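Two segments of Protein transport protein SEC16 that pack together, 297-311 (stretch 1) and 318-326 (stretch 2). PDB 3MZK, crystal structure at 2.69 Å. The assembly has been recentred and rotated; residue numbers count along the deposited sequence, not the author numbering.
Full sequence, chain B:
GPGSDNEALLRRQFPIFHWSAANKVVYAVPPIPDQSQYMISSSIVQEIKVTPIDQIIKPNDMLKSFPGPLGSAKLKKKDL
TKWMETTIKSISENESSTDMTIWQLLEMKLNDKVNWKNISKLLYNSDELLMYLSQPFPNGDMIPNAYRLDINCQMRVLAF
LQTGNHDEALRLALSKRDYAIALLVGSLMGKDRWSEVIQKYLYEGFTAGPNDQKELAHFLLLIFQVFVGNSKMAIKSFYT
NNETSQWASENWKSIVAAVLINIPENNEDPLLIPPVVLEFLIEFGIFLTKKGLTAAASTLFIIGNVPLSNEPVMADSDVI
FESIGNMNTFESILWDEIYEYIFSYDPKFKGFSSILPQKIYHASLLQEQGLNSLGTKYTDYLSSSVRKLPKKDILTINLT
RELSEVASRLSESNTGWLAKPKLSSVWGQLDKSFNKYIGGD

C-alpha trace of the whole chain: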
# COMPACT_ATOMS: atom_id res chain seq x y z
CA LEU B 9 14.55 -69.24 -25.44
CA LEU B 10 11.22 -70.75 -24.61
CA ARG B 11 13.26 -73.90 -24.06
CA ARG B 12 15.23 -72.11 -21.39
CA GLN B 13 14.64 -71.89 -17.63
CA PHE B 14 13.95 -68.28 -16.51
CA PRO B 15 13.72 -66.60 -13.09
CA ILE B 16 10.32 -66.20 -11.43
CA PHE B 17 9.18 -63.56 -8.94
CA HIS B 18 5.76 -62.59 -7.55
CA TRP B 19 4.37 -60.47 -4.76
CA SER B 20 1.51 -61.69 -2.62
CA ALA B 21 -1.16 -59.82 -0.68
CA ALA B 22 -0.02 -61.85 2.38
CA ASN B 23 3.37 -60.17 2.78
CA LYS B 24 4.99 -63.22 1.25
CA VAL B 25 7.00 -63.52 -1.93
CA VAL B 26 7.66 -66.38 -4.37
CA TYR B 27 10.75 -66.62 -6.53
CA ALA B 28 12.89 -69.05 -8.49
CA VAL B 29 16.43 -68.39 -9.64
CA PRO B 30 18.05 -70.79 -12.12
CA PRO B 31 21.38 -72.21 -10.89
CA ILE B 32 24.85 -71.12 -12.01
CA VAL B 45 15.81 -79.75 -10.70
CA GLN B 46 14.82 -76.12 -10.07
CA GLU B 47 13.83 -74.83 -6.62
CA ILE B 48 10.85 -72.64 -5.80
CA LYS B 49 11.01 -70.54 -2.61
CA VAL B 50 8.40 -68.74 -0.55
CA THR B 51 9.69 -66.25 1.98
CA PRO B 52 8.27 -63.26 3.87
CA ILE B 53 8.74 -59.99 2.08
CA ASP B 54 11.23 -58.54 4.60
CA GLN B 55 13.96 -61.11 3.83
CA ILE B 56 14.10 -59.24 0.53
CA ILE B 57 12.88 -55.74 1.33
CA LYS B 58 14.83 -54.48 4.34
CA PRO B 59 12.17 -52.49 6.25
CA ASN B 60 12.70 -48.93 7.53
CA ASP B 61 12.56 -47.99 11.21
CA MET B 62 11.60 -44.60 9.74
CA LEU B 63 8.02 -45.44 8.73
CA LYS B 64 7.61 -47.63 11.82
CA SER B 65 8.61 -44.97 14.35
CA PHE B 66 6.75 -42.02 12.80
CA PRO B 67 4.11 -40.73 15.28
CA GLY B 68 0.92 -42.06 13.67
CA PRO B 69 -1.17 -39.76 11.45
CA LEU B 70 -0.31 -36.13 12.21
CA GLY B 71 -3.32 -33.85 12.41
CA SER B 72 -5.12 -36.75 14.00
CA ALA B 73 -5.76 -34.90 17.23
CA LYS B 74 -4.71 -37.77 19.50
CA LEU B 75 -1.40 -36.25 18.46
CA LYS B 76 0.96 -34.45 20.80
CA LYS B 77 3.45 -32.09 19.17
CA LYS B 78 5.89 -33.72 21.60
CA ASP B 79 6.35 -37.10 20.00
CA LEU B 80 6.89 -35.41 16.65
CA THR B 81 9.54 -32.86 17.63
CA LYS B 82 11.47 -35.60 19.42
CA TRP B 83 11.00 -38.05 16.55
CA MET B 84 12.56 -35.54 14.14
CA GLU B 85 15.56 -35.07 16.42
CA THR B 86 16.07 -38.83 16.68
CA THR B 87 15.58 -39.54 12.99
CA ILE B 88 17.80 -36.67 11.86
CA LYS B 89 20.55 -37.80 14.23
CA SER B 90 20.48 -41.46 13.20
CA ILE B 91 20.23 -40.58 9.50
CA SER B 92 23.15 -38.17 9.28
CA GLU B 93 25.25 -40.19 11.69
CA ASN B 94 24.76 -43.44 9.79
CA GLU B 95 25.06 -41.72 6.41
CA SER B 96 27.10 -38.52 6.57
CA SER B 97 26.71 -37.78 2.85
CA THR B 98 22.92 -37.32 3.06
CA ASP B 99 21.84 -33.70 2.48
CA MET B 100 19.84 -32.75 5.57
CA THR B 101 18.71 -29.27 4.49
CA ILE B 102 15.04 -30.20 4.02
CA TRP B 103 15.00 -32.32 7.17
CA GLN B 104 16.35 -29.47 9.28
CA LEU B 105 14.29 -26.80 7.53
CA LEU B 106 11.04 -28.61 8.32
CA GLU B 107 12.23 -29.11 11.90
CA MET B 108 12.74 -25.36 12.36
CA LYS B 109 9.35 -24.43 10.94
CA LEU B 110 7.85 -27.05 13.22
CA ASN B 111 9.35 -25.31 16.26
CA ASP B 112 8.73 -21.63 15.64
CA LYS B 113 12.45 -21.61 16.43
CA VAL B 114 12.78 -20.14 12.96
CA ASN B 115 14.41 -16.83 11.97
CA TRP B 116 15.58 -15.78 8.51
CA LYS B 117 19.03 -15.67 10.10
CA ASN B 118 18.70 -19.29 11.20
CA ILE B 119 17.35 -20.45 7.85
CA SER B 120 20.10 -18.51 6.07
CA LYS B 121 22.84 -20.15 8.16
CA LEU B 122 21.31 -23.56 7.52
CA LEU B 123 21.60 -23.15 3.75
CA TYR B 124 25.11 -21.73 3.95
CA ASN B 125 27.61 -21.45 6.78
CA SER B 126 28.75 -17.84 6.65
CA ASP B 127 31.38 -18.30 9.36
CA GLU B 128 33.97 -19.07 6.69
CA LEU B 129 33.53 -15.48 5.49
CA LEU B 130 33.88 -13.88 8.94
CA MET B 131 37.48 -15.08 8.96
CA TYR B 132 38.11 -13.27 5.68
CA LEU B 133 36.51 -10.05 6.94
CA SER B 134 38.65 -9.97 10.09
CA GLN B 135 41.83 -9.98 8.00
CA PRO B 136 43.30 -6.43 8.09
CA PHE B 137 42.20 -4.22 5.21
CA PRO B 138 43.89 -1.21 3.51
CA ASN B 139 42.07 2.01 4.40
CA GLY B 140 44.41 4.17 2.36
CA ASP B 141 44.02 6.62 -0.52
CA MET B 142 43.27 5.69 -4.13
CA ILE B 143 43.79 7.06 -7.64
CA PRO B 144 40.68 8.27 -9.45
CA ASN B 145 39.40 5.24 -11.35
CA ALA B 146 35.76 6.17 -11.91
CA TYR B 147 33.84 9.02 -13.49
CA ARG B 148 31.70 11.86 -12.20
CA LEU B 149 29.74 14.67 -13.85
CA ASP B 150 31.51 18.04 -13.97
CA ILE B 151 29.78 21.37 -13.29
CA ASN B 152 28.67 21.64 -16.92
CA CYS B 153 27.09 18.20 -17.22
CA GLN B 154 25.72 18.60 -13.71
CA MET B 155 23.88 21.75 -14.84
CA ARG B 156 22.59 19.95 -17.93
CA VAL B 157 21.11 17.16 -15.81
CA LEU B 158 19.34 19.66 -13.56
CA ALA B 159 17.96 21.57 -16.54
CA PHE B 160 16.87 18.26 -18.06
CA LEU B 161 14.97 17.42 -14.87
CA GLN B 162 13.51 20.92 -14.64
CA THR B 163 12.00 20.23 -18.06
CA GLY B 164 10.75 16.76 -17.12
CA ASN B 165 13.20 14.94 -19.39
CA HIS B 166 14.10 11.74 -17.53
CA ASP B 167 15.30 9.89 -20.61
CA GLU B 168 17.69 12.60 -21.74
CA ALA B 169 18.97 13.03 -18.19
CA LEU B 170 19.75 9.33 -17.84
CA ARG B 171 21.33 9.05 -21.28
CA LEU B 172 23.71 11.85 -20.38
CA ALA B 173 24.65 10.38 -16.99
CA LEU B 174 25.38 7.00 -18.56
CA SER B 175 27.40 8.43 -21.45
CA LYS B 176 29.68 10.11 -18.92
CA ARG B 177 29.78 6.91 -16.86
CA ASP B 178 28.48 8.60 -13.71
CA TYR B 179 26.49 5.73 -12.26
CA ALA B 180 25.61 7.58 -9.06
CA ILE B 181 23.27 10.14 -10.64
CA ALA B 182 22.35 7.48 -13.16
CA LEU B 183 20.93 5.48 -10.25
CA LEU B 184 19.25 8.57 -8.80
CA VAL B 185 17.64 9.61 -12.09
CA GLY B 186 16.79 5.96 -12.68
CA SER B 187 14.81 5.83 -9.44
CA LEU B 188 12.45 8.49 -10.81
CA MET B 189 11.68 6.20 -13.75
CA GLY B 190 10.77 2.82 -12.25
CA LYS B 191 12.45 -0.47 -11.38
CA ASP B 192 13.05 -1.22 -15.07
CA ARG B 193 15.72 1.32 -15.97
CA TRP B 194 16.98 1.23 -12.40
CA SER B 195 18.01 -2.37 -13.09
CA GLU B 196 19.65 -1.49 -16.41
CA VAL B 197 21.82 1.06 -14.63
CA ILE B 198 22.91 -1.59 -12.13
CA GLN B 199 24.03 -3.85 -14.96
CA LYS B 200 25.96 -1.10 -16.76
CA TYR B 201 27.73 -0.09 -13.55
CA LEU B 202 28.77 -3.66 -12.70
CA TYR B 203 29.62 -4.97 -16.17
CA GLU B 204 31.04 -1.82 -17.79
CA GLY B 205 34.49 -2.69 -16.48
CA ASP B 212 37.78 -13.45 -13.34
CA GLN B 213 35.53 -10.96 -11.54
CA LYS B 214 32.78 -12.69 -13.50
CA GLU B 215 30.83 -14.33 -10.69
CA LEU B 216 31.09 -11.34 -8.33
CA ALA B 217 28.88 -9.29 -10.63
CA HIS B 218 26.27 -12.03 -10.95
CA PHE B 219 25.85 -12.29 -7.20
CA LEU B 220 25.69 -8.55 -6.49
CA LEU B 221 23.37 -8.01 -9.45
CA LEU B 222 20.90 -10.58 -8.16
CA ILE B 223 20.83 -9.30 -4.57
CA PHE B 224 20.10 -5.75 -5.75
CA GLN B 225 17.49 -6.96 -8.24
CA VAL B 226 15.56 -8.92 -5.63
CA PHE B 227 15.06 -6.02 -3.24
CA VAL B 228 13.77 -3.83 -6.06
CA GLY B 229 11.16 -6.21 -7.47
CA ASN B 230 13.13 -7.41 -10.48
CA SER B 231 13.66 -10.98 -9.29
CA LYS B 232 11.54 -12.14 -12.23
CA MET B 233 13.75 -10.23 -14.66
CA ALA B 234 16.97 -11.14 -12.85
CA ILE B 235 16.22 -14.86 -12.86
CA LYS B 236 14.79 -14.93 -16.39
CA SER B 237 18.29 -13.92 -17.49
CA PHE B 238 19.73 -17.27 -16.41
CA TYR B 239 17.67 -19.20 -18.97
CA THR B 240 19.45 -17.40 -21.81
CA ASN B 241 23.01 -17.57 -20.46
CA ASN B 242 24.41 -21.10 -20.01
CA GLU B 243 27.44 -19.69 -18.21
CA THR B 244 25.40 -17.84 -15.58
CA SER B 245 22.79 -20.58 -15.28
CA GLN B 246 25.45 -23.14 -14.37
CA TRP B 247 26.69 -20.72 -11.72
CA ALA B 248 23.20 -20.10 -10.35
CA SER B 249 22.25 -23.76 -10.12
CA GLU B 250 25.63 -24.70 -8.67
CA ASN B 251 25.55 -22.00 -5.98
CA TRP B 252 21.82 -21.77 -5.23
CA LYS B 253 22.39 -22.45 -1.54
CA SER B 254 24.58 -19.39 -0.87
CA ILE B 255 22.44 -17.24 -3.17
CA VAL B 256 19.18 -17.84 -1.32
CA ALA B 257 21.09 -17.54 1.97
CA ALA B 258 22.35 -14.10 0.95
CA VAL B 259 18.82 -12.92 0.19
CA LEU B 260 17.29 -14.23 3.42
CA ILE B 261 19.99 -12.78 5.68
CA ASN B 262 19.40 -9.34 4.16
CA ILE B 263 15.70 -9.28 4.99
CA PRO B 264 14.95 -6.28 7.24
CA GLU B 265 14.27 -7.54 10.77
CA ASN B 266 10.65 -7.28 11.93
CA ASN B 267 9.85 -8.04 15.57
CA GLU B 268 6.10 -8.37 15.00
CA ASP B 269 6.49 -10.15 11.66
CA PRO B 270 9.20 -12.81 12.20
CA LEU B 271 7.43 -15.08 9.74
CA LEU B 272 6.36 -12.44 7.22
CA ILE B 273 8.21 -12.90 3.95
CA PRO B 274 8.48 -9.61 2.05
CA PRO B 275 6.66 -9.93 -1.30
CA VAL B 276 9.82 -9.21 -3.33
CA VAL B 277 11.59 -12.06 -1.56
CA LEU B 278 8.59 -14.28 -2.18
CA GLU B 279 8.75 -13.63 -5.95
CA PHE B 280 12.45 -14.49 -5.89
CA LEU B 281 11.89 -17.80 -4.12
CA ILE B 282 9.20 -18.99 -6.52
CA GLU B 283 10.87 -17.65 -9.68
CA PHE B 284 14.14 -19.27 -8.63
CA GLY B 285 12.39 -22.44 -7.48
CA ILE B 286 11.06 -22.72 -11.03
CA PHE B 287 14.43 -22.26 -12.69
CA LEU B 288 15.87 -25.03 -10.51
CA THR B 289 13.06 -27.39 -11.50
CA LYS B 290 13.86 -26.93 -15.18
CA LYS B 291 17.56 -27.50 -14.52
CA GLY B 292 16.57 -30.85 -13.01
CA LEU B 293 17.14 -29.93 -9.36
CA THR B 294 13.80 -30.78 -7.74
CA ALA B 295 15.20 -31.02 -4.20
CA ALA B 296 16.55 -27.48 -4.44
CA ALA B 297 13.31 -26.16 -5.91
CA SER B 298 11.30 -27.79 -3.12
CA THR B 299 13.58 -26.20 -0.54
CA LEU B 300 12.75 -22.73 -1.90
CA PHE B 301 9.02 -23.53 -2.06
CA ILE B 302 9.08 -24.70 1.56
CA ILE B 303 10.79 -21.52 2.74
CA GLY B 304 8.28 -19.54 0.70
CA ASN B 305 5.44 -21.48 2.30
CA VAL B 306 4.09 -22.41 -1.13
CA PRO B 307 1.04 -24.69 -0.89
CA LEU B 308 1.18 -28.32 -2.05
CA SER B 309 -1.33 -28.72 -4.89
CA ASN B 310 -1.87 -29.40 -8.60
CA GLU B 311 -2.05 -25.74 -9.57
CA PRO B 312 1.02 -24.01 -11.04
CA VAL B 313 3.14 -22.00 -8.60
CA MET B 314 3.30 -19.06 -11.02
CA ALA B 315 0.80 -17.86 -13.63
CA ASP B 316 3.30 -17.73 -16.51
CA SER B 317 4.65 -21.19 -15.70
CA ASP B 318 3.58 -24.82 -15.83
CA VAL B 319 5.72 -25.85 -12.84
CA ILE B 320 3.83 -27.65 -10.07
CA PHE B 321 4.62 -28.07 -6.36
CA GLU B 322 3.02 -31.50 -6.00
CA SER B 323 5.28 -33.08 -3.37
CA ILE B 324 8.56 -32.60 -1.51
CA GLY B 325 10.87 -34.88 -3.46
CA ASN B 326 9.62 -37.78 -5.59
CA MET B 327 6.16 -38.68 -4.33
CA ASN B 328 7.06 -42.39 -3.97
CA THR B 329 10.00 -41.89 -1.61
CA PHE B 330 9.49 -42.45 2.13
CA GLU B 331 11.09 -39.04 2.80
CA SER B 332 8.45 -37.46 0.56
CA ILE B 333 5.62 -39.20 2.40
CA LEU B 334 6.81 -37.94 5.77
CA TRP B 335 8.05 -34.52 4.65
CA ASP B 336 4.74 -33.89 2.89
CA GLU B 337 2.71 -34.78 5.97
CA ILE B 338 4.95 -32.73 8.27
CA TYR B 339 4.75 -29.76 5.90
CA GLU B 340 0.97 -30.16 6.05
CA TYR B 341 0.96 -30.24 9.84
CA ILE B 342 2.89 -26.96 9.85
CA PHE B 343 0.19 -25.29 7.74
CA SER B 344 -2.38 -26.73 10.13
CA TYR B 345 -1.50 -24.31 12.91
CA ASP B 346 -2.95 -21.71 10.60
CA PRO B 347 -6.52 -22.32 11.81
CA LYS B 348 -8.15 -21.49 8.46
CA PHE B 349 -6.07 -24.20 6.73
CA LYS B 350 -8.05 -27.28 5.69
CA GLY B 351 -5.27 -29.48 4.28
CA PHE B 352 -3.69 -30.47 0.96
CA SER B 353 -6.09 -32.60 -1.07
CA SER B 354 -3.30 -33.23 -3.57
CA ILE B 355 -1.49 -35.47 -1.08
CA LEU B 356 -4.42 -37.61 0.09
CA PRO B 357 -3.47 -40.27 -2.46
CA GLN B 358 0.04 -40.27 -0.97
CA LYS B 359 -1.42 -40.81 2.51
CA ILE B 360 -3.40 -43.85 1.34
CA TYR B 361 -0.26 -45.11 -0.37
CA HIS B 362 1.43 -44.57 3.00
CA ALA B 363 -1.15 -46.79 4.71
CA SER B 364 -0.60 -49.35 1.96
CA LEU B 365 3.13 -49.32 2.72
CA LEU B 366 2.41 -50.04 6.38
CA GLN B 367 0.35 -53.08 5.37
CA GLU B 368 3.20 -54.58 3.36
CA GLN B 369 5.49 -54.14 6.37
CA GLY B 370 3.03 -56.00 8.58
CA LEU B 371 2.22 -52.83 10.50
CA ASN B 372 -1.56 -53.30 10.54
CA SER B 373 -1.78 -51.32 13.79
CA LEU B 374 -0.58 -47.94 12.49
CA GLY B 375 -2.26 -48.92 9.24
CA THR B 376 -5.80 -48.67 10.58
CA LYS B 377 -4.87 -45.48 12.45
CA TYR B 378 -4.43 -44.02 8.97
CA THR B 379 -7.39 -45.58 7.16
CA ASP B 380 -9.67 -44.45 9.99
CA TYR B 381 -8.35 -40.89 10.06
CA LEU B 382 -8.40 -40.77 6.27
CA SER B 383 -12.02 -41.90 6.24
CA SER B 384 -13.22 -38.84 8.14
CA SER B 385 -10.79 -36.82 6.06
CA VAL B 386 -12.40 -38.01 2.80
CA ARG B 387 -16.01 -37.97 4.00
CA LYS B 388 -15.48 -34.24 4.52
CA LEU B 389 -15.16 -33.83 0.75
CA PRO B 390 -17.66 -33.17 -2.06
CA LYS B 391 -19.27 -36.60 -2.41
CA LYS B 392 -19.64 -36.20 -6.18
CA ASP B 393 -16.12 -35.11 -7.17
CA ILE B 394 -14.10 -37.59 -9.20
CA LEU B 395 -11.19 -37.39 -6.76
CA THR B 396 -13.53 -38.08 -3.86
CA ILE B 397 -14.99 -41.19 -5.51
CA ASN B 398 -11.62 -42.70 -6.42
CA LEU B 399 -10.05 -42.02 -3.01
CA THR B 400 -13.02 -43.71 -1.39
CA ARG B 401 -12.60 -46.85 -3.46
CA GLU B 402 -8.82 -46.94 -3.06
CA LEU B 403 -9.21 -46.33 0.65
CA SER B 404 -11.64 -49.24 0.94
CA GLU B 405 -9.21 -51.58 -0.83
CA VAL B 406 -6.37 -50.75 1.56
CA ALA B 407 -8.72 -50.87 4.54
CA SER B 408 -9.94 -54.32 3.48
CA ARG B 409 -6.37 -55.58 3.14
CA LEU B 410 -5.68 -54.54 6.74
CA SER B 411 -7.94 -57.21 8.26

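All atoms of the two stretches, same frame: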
# COMPACT_ATOMS: atom_id res chain seq x y z
N ALA B 297 14.57 -26.84 -5.68
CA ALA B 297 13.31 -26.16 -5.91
C ALA B 297 12.36 -26.30 -4.73
O ALA B 297 11.80 -25.32 -4.25
CB ALA B 297 12.65 -26.69 -7.17
N SER B 298 12.19 -27.52 -4.24
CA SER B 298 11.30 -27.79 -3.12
C SER B 298 11.74 -27.06 -1.86
O SER B 298 10.91 -26.62 -1.07
CB SER B 298 11.19 -29.29 -2.84
OG SER B 298 10.46 -29.94 -3.86
N THR B 299 13.05 -26.96 -1.66
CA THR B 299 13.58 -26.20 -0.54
C THR B 299 13.07 -24.76 -0.59
O THR B 299 12.51 -24.25 0.38
CB THR B 299 15.13 -26.22 -0.52
OG1 THR B 299 15.59 -27.58 -0.52
CG2 THR B 299 15.67 -25.53 0.71
N LEU B 300 13.22 -24.10 -1.74
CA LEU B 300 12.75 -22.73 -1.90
C LEU B 300 11.24 -22.60 -1.67
O LEU B 300 10.80 -21.67 -1.01
CB LEU B 300 13.13 -22.15 -3.27
CG LEU B 300 14.60 -22.30 -3.67
CD1 LEU B 300 14.96 -21.33 -4.78
CD2 LEU B 300 15.51 -22.11 -2.47
N PHE B 301 10.47 -23.55 -2.20
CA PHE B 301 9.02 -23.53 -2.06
C PHE B 301 8.60 -23.67 -0.60
O PHE B 301 7.65 -23.01 -0.15
CB PHE B 301 8.36 -24.64 -2.89
CG PHE B 301 8.51 -24.46 -4.37
CD1 PHE B 301 8.65 -23.19 -4.92
CD2 PHE B 301 8.52 -25.56 -5.22
CE1 PHE B 301 8.78 -23.02 -6.29
CE2 PHE B 301 8.66 -25.39 -6.60
CZ PHE B 301 8.79 -24.12 -7.14
N ILE B 302 9.31 -24.53 0.13
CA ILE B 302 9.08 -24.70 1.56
C ILE B 302 9.32 -23.40 2.33
O ILE B 302 8.47 -22.96 3.12
CB ILE B 302 9.99 -25.80 2.13
CG1 ILE B 302 9.57 -27.17 1.59
CG2 ILE B 302 9.95 -25.80 3.65
CD1 ILE B 302 10.61 -28.25 1.76
N ILE B 303 10.48 -22.79 2.10
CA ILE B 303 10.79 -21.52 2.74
C ILE B 303 9.74 -20.48 2.40
O ILE B 303 9.35 -19.67 3.25
CB ILE B 303 12.17 -20.99 2.30
CG1 ILE B 303 13.26 -21.98 2.68
CG2 ILE B 303 12.45 -19.64 2.93
CD1 ILE B 303 14.61 -21.63 2.10
N GLY B 304 9.27 -20.50 1.16
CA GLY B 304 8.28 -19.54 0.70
C GLY B 304 6.88 -19.87 1.15
O GLY B 304 5.93 -19.14 0.87
N ASN B 305 6.74 -20.98 1.87
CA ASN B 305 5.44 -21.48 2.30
C ASN B 305 4.45 -21.69 1.16
O ASN B 305 3.25 -21.45 1.31
CB ASN B 305 4.82 -20.57 3.36
CG ASN B 305 5.12 -21.05 4.77
OD1 ASN B 305 6.17 -21.63 5.03
ND2 ASN B 305 4.17 -20.84 5.68
N VAL B 306 4.95 -22.14 0.02
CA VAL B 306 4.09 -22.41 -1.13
C VAL B 306 3.24 -23.64 -0.86
O VAL B 306 3.74 -24.66 -0.40
CB VAL B 306 4.91 -22.62 -2.41
CG1 VAL B 306 4.01 -23.08 -3.54
CG2 VAL B 306 5.66 -21.34 -2.78
N PRO B 307 1.94 -23.55 -1.15
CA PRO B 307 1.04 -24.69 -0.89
C PRO B 307 1.32 -25.90 -1.79
O PRO B 307 1.70 -25.73 -2.96
CB PRO B 307 -0.35 -24.12 -1.19
CG PRO B 307 -0.18 -22.63 -1.24
CD PRO B 307 1.22 -22.38 -1.69
N LEU B 308 1.14 -27.10 -1.25
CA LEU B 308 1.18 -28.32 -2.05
C LEU B 308 -0.15 -28.50 -2.77
O LEU B 308 -1.20 -28.59 -2.12
CB LEU B 308 1.46 -29.54 -1.16
CG LEU B 308 2.89 -29.74 -0.65
CD1 LEU B 308 3.00 -31.00 0.19
CD2 LEU B 308 3.89 -29.79 -1.80
N SER B 309 -0.12 -28.54 -4.09
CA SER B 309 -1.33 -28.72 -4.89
C SER B 309 -1.00 -29.10 -6.33
O SER B 309 0.15 -29.38 -6.66
CB SER B 309 -2.17 -27.44 -4.89
OG SER B 309 -1.64 -26.50 -5.80
N ASN B 310 -2.03 -29.11 -7.18
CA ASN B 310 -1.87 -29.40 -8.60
C ASN B 310 -1.74 -28.14 -9.44
O ASN B 310 -1.35 -28.20 -10.61
CB ASN B 310 -3.05 -30.23 -9.11
CG ASN B 310 -3.16 -31.58 -8.42
OD1 ASN B 310 -2.30 -32.44 -8.60
ND2 ASN B 310 -4.22 -31.76 -7.64
N GLU B 311 -2.09 -27.00 -8.85
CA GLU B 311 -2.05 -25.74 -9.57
C GLU B 311 -0.62 -25.25 -9.71
O GLU B 311 0.21 -25.48 -8.82
CB GLU B 311 -2.91 -24.69 -8.85
N ASP B 318 4.30 -23.57 -15.95
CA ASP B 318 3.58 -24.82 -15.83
C ASP B 318 4.07 -25.63 -14.63
O ASP B 318 3.51 -26.68 -14.31
CB ASP B 318 3.71 -25.65 -17.11
CG ASP B 318 5.15 -25.87 -17.51
OD1 ASP B 318 5.39 -26.32 -18.65
OD2 ASP B 318 6.05 -25.60 -16.69
N VAL B 319 5.12 -25.14 -13.97
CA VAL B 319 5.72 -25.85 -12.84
C VAL B 319 4.72 -26.07 -11.71
O VAL B 319 3.93 -25.19 -11.37
CB VAL B 319 6.96 -25.10 -12.32
CG1 VAL B 319 7.29 -25.52 -10.90
CG2 VAL B 319 8.15 -25.35 -13.26
N ILE B 320 4.75 -27.27 -11.14
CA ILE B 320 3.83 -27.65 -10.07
C ILE B 320 4.57 -28.06 -8.79
O ILE B 320 5.57 -28.76 -8.85
CB ILE B 320 2.91 -28.81 -10.55
CG1 ILE B 320 2.04 -28.35 -11.71
CG2 ILE B 320 2.06 -29.35 -9.41
CD1 ILE B 320 1.13 -29.43 -12.26
N PHE B 321 4.08 -27.61 -7.64
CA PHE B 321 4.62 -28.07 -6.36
C PHE B 321 3.69 -29.14 -5.82
O PHE B 321 2.80 -28.85 -5.02
CB PHE B 321 4.72 -26.92 -5.36
CG PHE B 321 5.50 -27.28 -4.11
CD1 PHE B 321 5.25 -26.61 -2.91
CD2 PHE B 321 6.48 -28.25 -4.15
CE1 PHE B 321 5.96 -26.93 -1.77
CE2 PHE B 321 7.20 -28.57 -3.01
CZ PHE B 321 6.94 -27.92 -1.81
N GLU B 322 3.92 -30.37 -6.26
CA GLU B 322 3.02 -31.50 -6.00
C GLU B 322 3.43 -32.26 -4.74
O GLU B 322 2.58 -32.73 -3.98
CB GLU B 322 3.01 -32.43 -7.22
CG GLU B 322 1.87 -33.44 -7.28
CD GLU B 322 1.93 -34.32 -8.54
OE1 GLU B 322 2.85 -34.13 -9.36
OE2 GLU B 322 1.05 -35.20 -8.69
N SER B 323 4.74 -32.36 -4.52
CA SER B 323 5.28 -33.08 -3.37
C SER B 323 6.74 -32.71 -3.11
O SER B 323 7.47 -32.32 -4.03
CB SER B 323 5.21 -34.57 -3.61
OG SER B 323 6.02 -34.92 -4.72
N ILE B 324 7.17 -32.84 -1.86
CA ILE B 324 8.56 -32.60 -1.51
C ILE B 324 9.40 -33.83 -1.85
O ILE B 324 9.32 -34.86 -1.18
CB ILE B 324 8.69 -32.22 -0.01
CG1 ILE B 324 7.72 -31.08 0.32
CG2 ILE B 324 10.12 -31.83 0.33
CD1 ILE B 324 7.71 -30.69 1.76
N GLY B 325 10.19 -33.72 -2.92
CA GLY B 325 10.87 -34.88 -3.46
C GLY B 325 9.90 -35.82 -4.18
O GLY B 325 8.68 -35.65 -4.10
N ASN B 326 10.45 -36.81 -4.88
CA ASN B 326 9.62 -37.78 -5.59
C ASN B 326 8.56 -38.40 -4.70
O ASN B 326 8.87 -38.99 -3.66
CB ASN B 326 10.45 -38.89 -6.23
CG ASN B 326 9.60 -39.88 -7.00
OD1 ASN B 326 8.95 -40.75 -6.40
ND2 ASN B 326 9.60 -39.77 -8.32
O HOH W 1 1.32 -26.65 -6.83

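What sits at the centre of the contact? The ring of Phe321 does, with 156 Å² of the residue covered by the other stretch, more than any other residue here. Its CA-to-CB bond points toward stretch 1, and a t rotamer at chi1 carries the ring between the end of the helix and the loop that follows it. Leu308 CD2 lies over one face, 3.4 Å from the centroid of the Phe321 ring and nearly on the ring normal. Over the opposite face is Phe301 CB, 3.6 Å from the same centroid. A flat aromatic side chain suits this slot, since both of its faces meet C-H groups in CH-pi contacts.

How does the rest of the apolar core close around that ring? Phe301 belongs to the last turns of the helix, and its own ring meets Phe321 obliquely, with centroids 5.0 Å apart and planes at 52°. Val306 CG1 approaches Phe321 CD1 at 3.8 Å, while the carbonyl oxygen of Val306 lies at the ring edge, 3.5 Å from Phe321 CE1. Farther along, Phe301 CZ reaches Val319 CG1 at 4.3 Å. Ile302 starts out sideways, but its extended t chi2 brings CD1 within 3.8 Å of Ile324 CD1. These branched and aromatic side chains are all buried.

Why does the chain turn back so that both helix and loop can touch one ring? The helix ends in a Schellman motif: Asn305 takes a positive phi, and Val306 N bonds back to Phe301 O at 2.8 Å. The chain then runs on through Pro307 to Leu308, whose CA-to-CB bond points sideways although the end of its side chain comes nearer and covers the ring. Ser298, one turn before Ile302, brings a small side chain to the contact; its OG lies 3.6 Å from Phe321 CE2 and is hydrogen-bonded elsewhere in the structure.

What fastens the backbones at the polar edge? One direct hydrogen bond crosses between the stretches, from Ser309 N to Phe321 O at 3.1 Å, and Leu308 CA adds a C-H contact to the same Phe321 O at 3.4 Å. Beside them a water accepts from Phe321 N at 3.0 Å and donates to Glu311 O at 2.6 Å, bridging the two stretches. Ser309 OG is 3.1 Å from that water and also accepts from Glu311 N at 3.1 Å, so this short hydroxyl side chain serves its own loop as well as the water. Outside this network, exposed Ile320 packs its CD1 3.2 Å from Asn310 O.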